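Local coordinates for Di-haem cytochrome c peroxidase family protein (PDB 6NX0) that probably reduces hydrogen peroxide as a diheme peroxidase of the cytochrome c peroxidase family, using two covalently bound c-type hemes, at residues S269-A274 against P281-E286. Sequence-based numbering, arbitrary orientation.
Sequences SSRYDA and PLTPQE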
loop_
_atom_site.group_PDB
_atom_site.type_symbol
_atom_site.label_atom_id
_atom_site.label_comp_id
_atom_site.label_asym_id
_atom_site.label_seq_id
_atom_site.Cartn_x
_atom_site.Cartn_y
_atom_site.Cartn_z
ATOM N N SER A 269 2.704 11.219 14.053
ATOM C CA SER A 269 2.197 12.456 14.645
ATOM C C SER A 269 0.681 12.440 14.802
ATOM O O SER A 269 0.071 13.503 14.936
ATOM C CB SER A 269 2.620 13.660 13.808
ATOM O OG SER A 269 1.958 13.666 12.556
ATOM N N SER A 270 0.065 11.266 14.839
ATOM C CA SER A 270 -1.383 11.178 14.917
ATOM C C SER A 270 -1.847 11.255 16.367
ATOM O O SER A 270 -1.054 11.137 17.307
ATOM C CB SER A 270 -1.880 9.885 14.285
ATOM O OG SER A 270 -1.544 8.769 15.097
ATOM N N ARG A 271 -3.161 11.414 16.540
ATOM C CA ARG A 271 -3.729 11.365 17.890
ATOM C C ARG A 271 -3.588 9.973 18.497
ATOM O O ARG A 271 -3.385 9.854 19.710
ATOM C CB ARG A 271 -5.183 11.839 17.878
ATOM C CG ARG A 271 -5.265 13.367 17.746
ATOM C CD ARG A 271 -6.703 13.928 17.797
ATOM N NE ARG A 271 -7.459 13.404 18.937
ATOM C CZ ARG A 271 -8.404 12.465 18.869
ATOM N NH1 ARG A 271 -8.792 11.937 17.712
ATOM N NH2 ARG A 271 -8.987 12.060 19.981
ATOM N N TYR A 272 -3.631 8.911 17.680
ATOM C CA TYR A 272 -3.318 7.590 18.204
ATOM C C TYR A 272 -1.891 7.544 18.751
ATOM O O TYR A 272 -1.649 6.949 19.815
ATOM C CB TYR A 272 -3.539 6.531 17.119
ATOM C CG TYR A 272 -3.081 5.160 17.553
ATOM C CD1 TYR A 272 -3.902 4.357 18.328
ATOM C CD2 TYR A 272 -1.828 4.678 17.193
ATOM C CE1 TYR A 272 -3.484 3.083 18.731
ATOM C CE2 TYR A 272 -1.394 3.424 17.602
ATOM C CZ TYR A 272 -2.235 2.634 18.370
ATOM O OH TYR A 272 -1.835 1.375 18.783
ATOM N N ASP A 273 -0.935 8.167 18.052
ATOM C CA ASP A 273 0.448 8.196 18.538
ATOM C C ASP A 273 0.564 8.989 19.837
ATOM O O ASP A 273 1.353 8.636 20.718
ATOM C CB ASP A 273 1.374 8.771 17.472
ATOM C CG ASP A 273 1.435 7.899 16.242
ATOM O OD1 ASP A 273 1.704 6.678 16.401
ATOM O OD2 ASP A 273 1.185 8.424 15.135
ATOM N N ALA A 274 -0.225 10.050 19.984
ATOM C CA ALA A 274 -0.201 10.799 21.238
ATOM C C ALA A 274 -0.806 9.987 22.373
ATOM O O ALA A 274 -0.409 10.150 23.536
ATOM C CB ALA A 274 -0.943 12.119 21.063
ATOM N N PRO A 281 -5.464 11.458 25.918
ATOM C CA PRO A 281 -6.528 10.459 25.776
ATOM C C PRO A 281 -7.287 10.570 24.464
ATOM O O PRO A 281 -7.419 11.647 23.879
ATOM C CB PRO A 281 -7.470 10.763 26.951
ATOM C CG PRO A 281 -6.726 11.658 27.841
ATOM C CD PRO A 281 -5.795 12.431 26.976
ATOM N N LEU A 282 -7.834 9.441 24.038
ATOM C CA LEU A 282 -8.816 9.393 22.967
ATOM C C LEU A 282 -10.217 9.523 23.555
ATOM O O LEU A 282 -10.417 9.433 24.774
ATOM C CB LEU A 282 -8.692 8.088 22.193
ATOM C CG LEU A 282 -7.317 7.828 21.579
ATOM C CD1 LEU A 282 -7.306 6.487 20.883
ATOM C CD2 LEU A 282 -6.965 8.940 20.610
ATOM N N THR A 283 -11.204 9.684 22.678
ATOM C CA THR A 283 -12.580 9.798 23.146
ATOM C C THR A 283 -13.130 8.431 23.529
ATOM O O THR A 283 -12.636 7.396 23.072
ATOM C CB THR A 283 -13.488 10.396 22.072
ATOM O OG1 THR A 283 -13.656 9.442 21.013
ATOM C CG2 THR A 283 -12.934 11.711 21.510
ATOM N N PRO A 284 -14.167 8.392 24.360
ATOM C CA PRO A 284 -14.800 7.100 24.648
ATOM C C PRO A 284 -15.176 6.318 23.393
ATOM O O PRO A 284 -14.941 5.103 23.344
ATOM C CB PRO A 284 -16.016 7.504 25.487
ATOM C CG PRO A 284 -15.529 8.730 26.219
ATOM C CD PRO A 284 -14.674 9.469 25.234
ATOM N N GLN A 285 -15.747 6.976 22.382
ATOM C CA GLN A 285 -16.086 6.274 21.148
ATOM C C GLN A 285 -14.845 5.710 20.478
ATOM O O GLN A 285 -14.868 4.576 19.987
ATOM C CB GLN A 285 -16.816 7.200 20.185
ATOM C CG GLN A 285 -17.099 6.520 18.855
ATOM C CD GLN A 285 -17.816 7.397 17.872
ATOM O OE1 GLN A 285 -17.530 8.595 17.760
ATOM N NE2 GLN A 285 -18.744 6.807 17.127
ATOM N N GLU A 286 -13.778 6.504 20.393
ATOM C CA GLU A 286 -12.535 6.012 19.780
ATOM C C GLU A 286 -12.000 4.801 20.536
ATOM O O GLU A 286 -11.530 3.826 19.925
ATOM C CB GLU A 286 -11.495 7.143 19.705
ATOM C CG GLU A 286 -11.868 8.231 18.674
ATOM C CD GLU A 286 -11.183 9.563 18.877
ATOM O OE1 GLU A 286 -10.480 9.741 19.888
ATOM O OE2 GLU A 286 -11.320 10.437 17.985
HETATM O O HOH W 1 -6.327 13.894 21.525
HETATM O O HOH W 2 -9.464 13.341 22.477
#
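R271 reaches across to E286 and holds its carboxylate end-on with two nitrogens. R271 NH2 donates to E286 OE1 at 2.8 Å, on the syn lone pair. R271 NH1 donates to E286 OE2 at 3.0 Å, on the syn side but 32° out of the carboxylate plane. The guanidinium and carboxylate planes are 41° apart. The R271 chain bends at chi3 (50°), which brings NH1 and NH2 to the two carboxylate oxygens. OE1 has a second donor: T283 N meets E286 OE1 at 2.9 Å from above the carboxylate plane. This bond helps fix the rotation of the carboxylate.

The closely packed side is formed by L282. Its CD2 lies over one face of the guanidinium, 3.8 Å from R271 NH2, and equally near R271 O. The CB of Y272 points away from 281-286. Its hydroxyl bonds to S317, and its ring packs edge-to-face with F319. The looser side is wet. One water links R271 NH2 to P281 O, and another sits on NE, with a weak bond to the same carbonyl.

Both segments start a helix with a capping box, S270 with D273 and T283 with E286. The salt bridge thus joins two helix N-termini, and E286 serves both its own capping box and the bridge.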